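Local structure of surface layer protein (Geobacillus stearothermophilus, 4UJ7) at residues 16-21 and 35-40; 48-53 and 68-73; 160-165 and 195-200. The protein probably self-assembles into the crystalline layer coating the bacterial cell, and is represented here by its fifth and sixth domains, the latter carrying bound calcium. All blocks are in the same frame, centred on the assembly; numbering follows the deposited sequence.

From the N terminus, contact 1 comes first: strand 15-20 pairs with strand 32-41 in the same sheet, after an excursion through strand 25-28 of the facing sheet. Contact 2 then closes the path through strands 52-55 and 61-65, bringing the entry to the former against the loop before strand 74-81. The two are in series yet touch, with a probable hydrogen bond from Leu39 N to Ser73 O (2.8 Å). Contact 3 lies in the second Ig-like domain, its centre about 32 Å from that of contact 1, and closes the path through strands 171-178 and 181-188 by tying the loop after strand 158-160 to strand 195-203. None of the three nests in or crosses another.

Contact 1 of 3, residues 16-21 and 35-40; sequences ETIAVD and FKVTLK
Thr17 to Val20 run antiparallel to Val37 to Lys40, the axes of strands 16-20 and 35-40 approaching to 4.6 Å with their directions 159° apart. Thr17-Lys40 and Ala19-Thr38 are the hydrogen-bonded pairs, Ile18-Leu39 and Val20-Val37 the non-hydrogen-bonded ones. At one end the regular pairing is broken by a classic beta bulge: Glu16 and Thr17 both face Lys40, whose carbonyl O takes Glu16 N at 2.8 Å within the carbonyl plane and Thr17 N at 3.2 Å from a tilted position. At the other end Asp21 uses its side chain. Its CG sits between the backbone N and the carbonyl carbon (chi1 76°), and OD1 accepts Lys36 N at 2.8 Å in a nearly straight bond, the donor lying above the carboxylate plane. Asp21 N returns a bond to Lys36 O, so backbone and carboxylate together continue the pairing beyond the strand. The other carboxylate oxygen, Asp21 OD2, rests 3.6 Å from Lys36 CB. Lys36 NZ hydrogen-bonds to Asp119 O, and Asp119 is itself a calcium ligand of the next domain.

This is an edge pair of a bacterial Ig-like (BIG2) beta sandwich. Ile18, Val20, Val37 and Leu39 share the inward face. With Ile18 CG2 anti to the backbone N, that methyl reaches Val37 CG1 at 3.7 Å and Leu39 CD2 at 3.9 Å, the side chains lying side by side and pointing the same way. Ile91 and Val98 of the facing sheet pack against Ile18 in turn. The face of Thr17, Ala19, Thr38 and Lys40 is more open to solvent. There the extended aliphatic chain of Lys40 passes Ala19, its CE 4.1 Å from Ala19 CB.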
loop_
_atom_site.group_PDB
_atom_site.type_symbol
_atom_site.label_atom_id
_atom_site.label_comp_id
_atom_site.label_asym_id
_atom_site.label_seq_id
_atom_site.Cartn_x
_atom_site.Cartn_y
_atom_site.Cartn_z
ATOM N N GLU A 16 -6.930 -21.975 3.423
ATOM C CA GLU A 16 -6.969 -22.120 4.884
ATOM C C GLU A 16 -7.139 -20.790 5.641
ATOM O O GLU A 16 -7.903 -20.714 6.607
ATOM C CB GLU A 16 -5.695 -22.837 5.347
ATOM C CG GLU A 16 -5.637 -23.136 6.847
ATOM C CD GLU A 16 -6.267 -24.466 7.214
ATOM O OE1 GLU A 16 -6.734 -25.187 6.309
ATOM O OE2 GLU A 16 -6.281 -24.804 8.422
ATOM N N THR A 17 -6.419 -19.747 5.208
ATOM C CA THR A 17 -6.328 -18.480 5.938
ATOM C C THR A 17 -6.450 -17.348 4.902
ATOM O O THR A 17 -5.748 -17.382 3.878
ATOM C CB THR A 17 -4.959 -18.368 6.670
ATOM O OG1 THR A 17 -4.811 -19.460 7.599
ATOM C CG2 THR A 17 -4.809 -17.048 7.444
ATOM N N ILE A 18 -7.330 -16.380 5.173
ATOM C CA ILE A 18 -7.302 -15.083 4.471
ATOM C C ILE A 18 -6.449 -14.165 5.329
ATOM O O ILE A 18 -6.974 -13.482 6.212
ATOM C CB ILE A 18 -8.704 -14.477 4.251
ATOM C CG1 ILE A 18 -9.583 -15.481 3.508
ATOM C CG2 ILE A 18 -8.643 -13.151 3.459
ATOM C CD1 ILE A 18 -11.039 -15.066 3.397
ATOM N N ALA A 19 -5.141 -14.160 5.078
ATOM C CA ALA A 19 -4.230 -13.345 5.864
ATOM C C ALA A 19 -4.395 -11.849 5.552
ATOM O O ALA A 19 -4.693 -11.478 4.414
ATOM C CB ALA A 19 -2.787 -13.788 5.642
ATOM N N VAL A 20 -4.255 -11.025 6.585
ATOM C CA VAL A 20 -4.387 -9.586 6.450
ATOM C C VAL A 20 -3.283 -8.881 7.231
ATOM O O VAL A 20 -2.851 -9.373 8.278
ATOM C CB VAL A 20 -5.803 -9.099 6.846
ATOM C CG1 VAL A 20 -6.114 -9.323 8.327
ATOM C CG2 VAL A 20 -6.019 -7.666 6.421
ATOM N N ASP A 21 -2.819 -7.750 6.705
ATOM C CA ASP A 21 -1.748 -6.999 7.363
ATOM C C ASP A 21 -2.224 -5.839 8.244
ATOM O O ASP A 21 -1.439 -4.941 8.610
ATOM C CB ASP A 21 -0.663 -6.599 6.353
ATOM C CG ASP A 21 -1.063 -5.437 5.470
ATOM O OD1 ASP A 21 -2.235 -5.049 5.470
ATOM O OD2 ASP A 21 -0.192 -4.917 4.756
ATOM N N PHE A 35 -5.163 -1.769 3.043
ATOM C CA PHE A 35 -4.461 -2.890 3.661
ATOM C C PHE A 35 -4.371 -4.047 2.683
ATOM O O PHE A 35 -5.043 -4.042 1.649
ATOM C CB PHE A 35 -5.087 -3.298 5.011
ATOM C CG PHE A 35 -6.492 -3.853 4.919
ATOM C CD1 PHE A 35 -6.708 -5.213 4.724
ATOM C CD2 PHE A 35 -7.597 -3.024 5.086
ATOM C CE1 PHE A 35 -7.993 -5.737 4.672
ATOM C CE2 PHE A 35 -8.898 -3.543 5.025
ATOM C CZ PHE A 35 -9.093 -4.903 4.817
ATOM N N LYS A 36 -3.540 -5.032 2.997
ATOM C CA LYS A 36 -3.277 -6.136 2.096
ATOM C C LYS A 36 -3.829 -7.446 2.572
ATOM O O LYS A 36 -3.780 -7.753 3.762
ATOM C CB LYS A 36 -1.785 -6.279 1.841
ATOM C CG LYS A 36 -1.267 -5.192 0.913
ATOM C CD LYS A 36 0.235 -5.283 0.774
ATOM C CE LYS A 36 0.709 -4.280 -0.262
ATOM N NZ LYS A 36 2.187 -4.194 -0.192
ATOM N N VAL A 37 -4.358 -8.192 1.617
ATOM C CA VAL A 37 -4.858 -9.543 1.840
ATOM C C VAL A 37 -3.933 -10.504 1.112
ATOM O O VAL A 37 -3.537 -10.249 -0.031
ATOM C CB VAL A 37 -6.294 -9.676 1.267
ATOM C CG1 VAL A 37 -6.670 -11.137 1.026
ATOM C CG2 VAL A 37 -7.268 -8.973 2.188
ATOM N N THR A 38 -3.602 -11.614 1.770
ATOM C CA THR A 38 -2.880 -12.713 1.110
ATOM C C THR A 38 -3.557 -14.043 1.432
ATOM O O THR A 38 -3.671 -14.424 2.589
ATOM C CB THR A 38 -1.389 -12.805 1.498
ATOM O OG1 THR A 38 -0.752 -11.528 1.371
ATOM C CG2 THR A 38 -0.665 -13.787 0.576
ATOM N N LEU A 39 -4.011 -14.730 0.390
ATOM C CA LEU A 39 -4.699 -16.018 0.554
ATOM C C LEU A 39 -3.675 -17.112 0.729
ATOM O O LEU A 39 -2.736 -17.183 -0.046
ATOM C CB LEU A 39 -5.572 -16.331 -0.674
ATOM C CG LEU A 39 -6.676 -15.332 -1.045
ATOM C CD1 LEU A 39 -7.526 -15.863 -2.185
ATOM C CD2 LEU A 39 -7.558 -14.972 0.134
ATOM N N LYS A 40 -3.832 -17.940 1.766
ATOM C CA LYS A 40 -2.858 -18.986 2.068
ATOM C C LYS A 40 -3.490 -20.367 2.216
ATOM O O LYS A 40 -4.596 -20.507 2.715
ATOM C CB LYS A 40 -2.025 -18.625 3.313
ATOM C CG LYS A 40 -1.136 -17.401 3.108
ATOM C CD LYS A 40 -0.400 -16.986 4.372
ATOM C CE LYS A 40 0.432 -15.741 4.114
ATOM N NZ LYS A 40 1.236 -15.329 5.306
#

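Contact 2 of 3, residues 48-53 and 68-73; sequences TGNVNV and SGIGQS
Asn50 reaches Gly71 through a CG anti to the carbonyl carbon and beside the backbone N (chi1 -49°), while Gly71 itself, like Gly69, turns its backbone through positive phi. The contact belongs to one end of the Ig-like sandwich, where the approach to strand 52-55 of one sheet meets the loop that enters strand 74-81 of the other. Neither segment is a regular strand at the points of meeting, and the two are held by individual bonds instead of a continuous pairing.

Asn50 OD1 accepts Gly71 N at 3.1 Å, with the donor nearly in line with the amide C=O, and the same oxygen lies 3.3 Å from Ile70 CA. A side-chain amide, not a backbone carbonyl, therefore receives this N-H and holds the backbone at Gly71. Next along the chain Val51 N donates to Gly69 O at 2.8 Å, within the plane of that carbonyl. Val51 O stands where a side chain of Gly69 would have to go, a second reason, beside the positive phi, for glycine here. At the other end Gly49 N bonds to Gln72 O at 3.1 Å, 34° out of the carbonyl plane. Beside that bond the carbonyls Gly49 O and Gln72 O come within 3.0 Å of each other, a pairing of two acceptors that should be somewhat repulsive. Tyr75 OH, also bonded to Gln72 N, gives Gly49 O a hydrogen-bond partner, while Gln72 O has Gly49 N. The CB of Gln72 points away from 48-53, and its NE2 is hydrogen-bonded to Glu74 O. Ser93 OG, from strand 85-93, meets Asn50 O. At the exposed edge the Thr48 CG2 methyl rests 3.8 Å from Gly71 O.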
loop_
_atom_site.group_PDB
_atom_site.type_symbol
_atom_site.label_atom_id
_atom_site.label_comp_id
_atom_site.label_asym_id
_atom_site.label_seq_id
_atom_site.Cartn_x
_atom_site.Cartn_y
_atom_site.Cartn_z
ATOM N N THR A 48 -4.138 -19.190 -4.991
ATOM C CA THR A 48 -4.923 -18.339 -5.890
ATOM C C THR A 48 -6.411 -18.584 -5.690
ATOM O O THR A 48 -6.882 -19.731 -5.731
ATOM C CB THR A 48 -4.565 -18.620 -7.359
ATOM O OG1 THR A 48 -3.183 -18.311 -7.557
ATOM C CG2 THR A 48 -5.427 -17.787 -8.314
ATOM N N GLY A 49 -7.147 -17.505 -5.433
ATOM C CA GLY A 49 -8.593 -17.606 -5.275
ATOM C C GLY A 49 -9.201 -16.221 -5.377
ATOM O O GLY A 49 -8.478 -15.228 -5.336
ATOM N N ASN A 50 -10.522 -16.165 -5.521
ATOM C CA ASN A 50 -11.222 -14.883 -5.665
ATOM C C ASN A 50 -11.767 -14.425 -4.335
ATOM O O ASN A 50 -11.984 -15.261 -3.432
ATOM C CB ASN A 50 -12.350 -15.007 -6.689
ATOM C CG ASN A 50 -11.886 -15.669 -7.975
ATOM O OD1 ASN A 50 -10.811 -15.349 -8.499
ATOM N ND2 ASN A 50 -12.663 -16.628 -8.463
ATOM N N VAL A 51 -11.980 -13.112 -4.192
ATOM C CA VAL A 51 -12.462 -12.542 -2.930
ATOM C C VAL A 51 -13.580 -11.521 -3.121
ATOM O O VAL A 51 -13.605 -10.760 -4.106
ATOM C CB VAL A 51 -11.340 -11.877 -2.076
ATOM C CG1 VAL A 51 -10.290 -12.890 -1.642
ATOM C CG2 VAL A 51 -10.697 -10.695 -2.794
ATOM N N ASN A 52 -14.506 -11.515 -2.165
ATOM C CA ASN A 52 -15.488 -10.459 -2.002
ATOM C C ASN A 52 -15.176 -9.628 -0.798
ATOM O O ASN A 52 -14.722 -10.147 0.231
ATOM C CB ASN A 52 -16.866 -11.052 -1.798
ATOM C CG ASN A 52 -17.440 -11.541 -3.067
ATOM O OD1 ASN A 52 -17.900 -10.725 -3.908
ATOM N ND2 ASN A 52 -17.385 -12.852 -3.263
ATOM N N VAL A 53 -15.395 -8.331 -0.920
ATOM C CA VAL A 53 -15.270 -7.394 0.187
ATOM C C VAL A 53 -16.564 -6.608 0.294
ATOM O O VAL A 53 -17.088 -6.095 -0.714
ATOM C CB VAL A 53 -14.053 -6.422 0.070
ATOM C CG1 VAL A 53 -12.753 -7.212 0.123
ATOM C CG2 VAL A 53 -14.145 -5.543 -1.184
ATOM N N SER A 68 -10.417 -6.243 -9.094
ATOM C CA SER A 68 -11.809 -6.683 -8.871
ATOM C C SER A 68 -11.895 -8.034 -8.170
ATOM O O SER A 68 -12.814 -8.825 -8.400
ATOM C CB SER A 68 -12.578 -6.689 -10.187
ATOM O OG SER A 68 -12.576 -5.358 -10.691
ATOM N N GLY A 69 -10.927 -8.303 -7.304
ATOM C CA GLY A 69 -10.959 -9.510 -6.458
ATOM C C GLY A 69 -10.816 -10.852 -7.164
ATOM O O GLY A 69 -11.238 -11.882 -6.625
ATOM N N ILE A 70 -10.241 -10.873 -8.371
ATOM C CA ILE A 70 -10.089 -12.137 -9.110
ATOM C C ILE A 70 -8.652 -12.462 -9.469
ATOM O O ILE A 70 -7.798 -11.568 -9.599
ATOM C CB ILE A 70 -10.989 -12.213 -10.372
ATOM C CG1 ILE A 70 -10.554 -11.168 -11.421
ATOM C CG2 ILE A 70 -12.464 -12.062 -9.980
ATOM C CD1 ILE A 70 -11.340 -11.253 -12.728
ATOM N N GLY A 71 -8.397 -13.764 -9.568
ATOM C CA GLY A 71 -7.216 -14.311 -10.242
ATOM C C GLY A 71 -5.870 -14.221 -9.561
ATOM O O GLY A 71 -4.855 -14.557 -10.177
ATOM N N GLN A 72 -5.853 -13.811 -8.295
ATOM C CA GLN A 72 -4.597 -13.577 -7.586
ATOM C C GLN A 72 -4.560 -14.282 -6.246
ATOM O O GLN A 72 -5.579 -14.807 -5.803
ATOM C CB GLN A 72 -4.379 -12.068 -7.411
ATOM C CG GLN A 72 -4.344 -11.352 -8.763
ATOM C CD GLN A 72 -4.176 -9.847 -8.725
ATOM O OE1 GLN A 72 -4.024 -9.223 -9.784
ATOM N NE2 GLN A 72 -4.228 -9.244 -7.552
ATOM N N SER A 73 -3.392 -14.294 -5.615
ATOM C CA SER A 73 -3.280 -14.731 -4.230
ATOM C C SER A 73 -3.104 -13.552 -3.277
ATOM O O SER A 73 -3.199 -13.734 -2.070
ATOM C CB SER A 73 -2.130 -15.741 -4.054
ATOM O OG SER A 73 -0.897 -15.192 -4.511
#

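Contact 3 of 3, residues 160-165 and 195-200; sequences TSEATD and GKETLT. With CA (calcium ion), chain D.
Glu162 and Glu197 converge on one calcium ion, and around it the contact is at its tightest. Glu197 binds through both oxygens, OE1 at 2.6 Å and OE2 at 2.5 Å from the metal, whereas Glu162 gives a single oxygen, OE2, at 2.3 Å. The two side chains cross at about a right angle and their carboxylate planes are 74° apart. Asp165, its CG anti to the backbone N (chi1 177°), contributes OD1 at 2.4 Å. Asn167 OD1, Val169 O and a water complete the seven oxygen ligands. The clustered negative charge is presumably neutralised in part by the ion, and hydrogen bonds hold the ligands in place: Thr166 OG1 to Glu162 OE1 and Gly168 N to Asp165 OD2.

Here a loop at the edge of the second Ig-like (BIG2) domain is tied by metal to strand 195-203 of its mixed sheet. Thr160 and Thr200 form the one antiparallel hydrogen-bonded pair, with Thr200 N to Thr160 O at 2.8 Å; just beyond, Ser161 CB packs on Leu199 CD2 at 3.8 Å.

Between these two points the two segments separate and water takes over. One molecule joins Ser161 OG to Glu197 OE2, and another links Glu162 N with Thr198 O. A third, beside the strand pair, spans Thr160 OG1 and Thr200 O, lying 2.9 Å from the hydroxyl oxygen Thr160 OG1.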
loop_
_atom_site.group_PDB
_atom_site.type_symbol
_atom_site.label_atom_id
_atom_site.label_comp_id
_atom_site.label_asym_id
_atom_site.label_seq_id
_atom_site.Cartn_x
_atom_site.Cartn_y
_atom_site.Cartn_z
ATOM N N THR A 160 13.514 12.027 -3.073
ATOM C CA THR A 160 14.756 12.028 -3.844
ATOM C C THR A 160 15.678 10.887 -3.429
ATOM O O THR A 160 15.598 10.377 -2.309
ATOM C CB THR A 160 15.543 13.343 -3.641
ATOM O OG1 THR A 160 15.814 13.538 -2.248
ATOM C CG2 THR A 160 14.757 14.545 -4.190
ATOM N N SER A 161 16.555 10.498 -4.347
ATOM C CA SER A 161 17.660 9.600 -4.037
ATOM C C SER A 161 18.947 10.413 -4.028
ATOM O O SER A 161 18.943 11.599 -4.372
ATOM C CB SER A 161 17.753 8.512 -5.100
ATOM O OG SER A 161 17.972 9.087 -6.382
ATOM N N GLU A 162 20.058 9.759 -3.692
ATOM C CA GLU A 162 21.356 10.436 -3.683
ATOM C C GLU A 162 21.632 11.175 -5.005
ATOM O O GLU A 162 21.324 10.675 -6.092
ATOM C CB GLU A 162 22.490 9.452 -3.365
ATOM C CG GLU A 162 22.578 8.277 -4.333
ATOM C CD GLU A 162 23.666 7.279 -4.027
ATOM O OE1 GLU A 162 24.438 7.503 -3.053
ATOM O OE2 GLU A 162 23.747 6.258 -4.743
ATOM N N ALA A 163 22.191 12.375 -4.898
ATOM C CA ALA A 163 22.461 13.219 -6.056
ATOM C C ALA A 163 23.484 12.611 -7.017
ATOM O O ALA A 163 23.354 12.741 -8.223
ATOM C CB ALA A 163 22.922 14.607 -5.587
ATOM N N THR A 164 24.511 11.977 -6.466
ATOM C CA THR A 164 25.576 11.314 -7.215
ATOM C C THR A 164 25.484 9.830 -6.847
ATOM O O THR A 164 25.444 9.496 -5.654
ATOM C CB THR A 164 26.930 11.874 -6.735
ATOM O OG1 THR A 164 27.037 13.249 -7.121
ATOM C CG2 THR A 164 28.103 11.104 -7.280
ATOM N N ASP A 165 25.443 8.941 -7.837
ATOM C CA ASP A 165 25.353 7.506 -7.551
ATOM C C ASP A 165 26.621 6.978 -6.904
ATOM O O ASP A 165 27.722 7.258 -7.376
ATOM C CB ASP A 165 25.087 6.673 -8.806
ATOM C CG ASP A 165 25.067 5.195 -8.503
ATOM O OD1 ASP A 165 24.332 4.800 -7.581
ATOM O OD2 ASP A 165 25.801 4.423 -9.140
ATOM N N GLY A 195 20.494 -4.018 -5.403
ATOM C CA GLY A 195 20.688 -3.630 -4.009
ATOM C C GLY A 195 19.648 -2.634 -3.553
ATOM O O GLY A 195 18.709 -2.318 -4.297
ATOM N N LYS A 196 19.845 -2.113 -2.345
ATOM C CA LYS A 196 18.986 -1.102 -1.754
ATOM C C LYS A 196 19.372 0.302 -2.199
ATOM O O LYS A 196 20.568 0.634 -2.333
ATOM C CB LYS A 196 19.091 -1.166 -0.215
ATOM C CG LYS A 196 18.644 -2.483 0.431
ATOM C CD LYS A 196 17.162 -2.722 0.186
ATOM C CE LYS A 196 16.639 -4.012 0.811
ATOM N NZ LYS A 196 16.312 -3.830 2.250
ATOM N N GLU A 197 18.356 1.145 -2.391
ATOM C CA GLU A 197 18.558 2.568 -2.628
ATOM C C GLU A 197 17.700 3.369 -1.659
ATOM O O GLU A 197 16.482 3.183 -1.612
ATOM C CB GLU A 197 18.219 2.915 -4.089
ATOM C CG GLU A 197 18.487 4.370 -4.487
ATOM C CD GLU A 197 19.944 4.700 -4.740
ATOM O OE1 GLU A 197 20.845 3.916 -4.364
ATOM O OE2 GLU A 197 20.193 5.762 -5.352
ATOM N N THR A 198 18.329 4.239 -0.876
ATOM C CA THR A 198 17.634 5.045 0.123
ATOM C C THR A 198 16.948 6.254 -0.513
ATOM O O THR A 198 17.602 7.083 -1.158
ATOM C CB THR A 198 18.613 5.496 1.237
ATOM O OG1 THR A 198 19.160 4.329 1.850
ATOM C CG2 THR A 198 17.889 6.311 2.307
ATOM N N LEU A 199 15.632 6.359 -0.334
ATOM C CA LEU A 199 14.904 7.562 -0.729
ATOM C C LEU A 199 14.586 8.428 0.464
ATOM O O LEU A 199 14.145 7.936 1.490
ATOM C CB LEU A 199 13.605 7.202 -1.457
ATOM C CG LEU A 199 13.751 6.242 -2.635
ATOM C CD1 LEU A 199 12.393 5.955 -3.274
ATOM C CD2 LEU A 199 14.723 6.800 -3.674
ATOM N N THR A 200 14.789 9.731 0.308
ATOM C CA THR A 200 14.529 10.698 1.379
ATOM C C THR A 200 13.252 11.461 1.089
ATOM O O THR A 200 13.065 11.979 -0.020
ATOM C CB THR A 200 15.731 11.655 1.567
ATOM O OG1 THR A 200 16.895 10.865 1.835
ATOM C CG2 THR A 200 15.506 12.613 2.734
HETATM CA CA CA D . 22.445 4.972 -6.121
HETATM O O HOH W 1 13.641 14.853 -0.867
HETATM O O HOH W 2 18.954 6.709 -7.574
HETATM O O HOH W 3 19.989 7.104 -2.524
HETATM O O HOH W 4 21.845 6.803 -7.579
#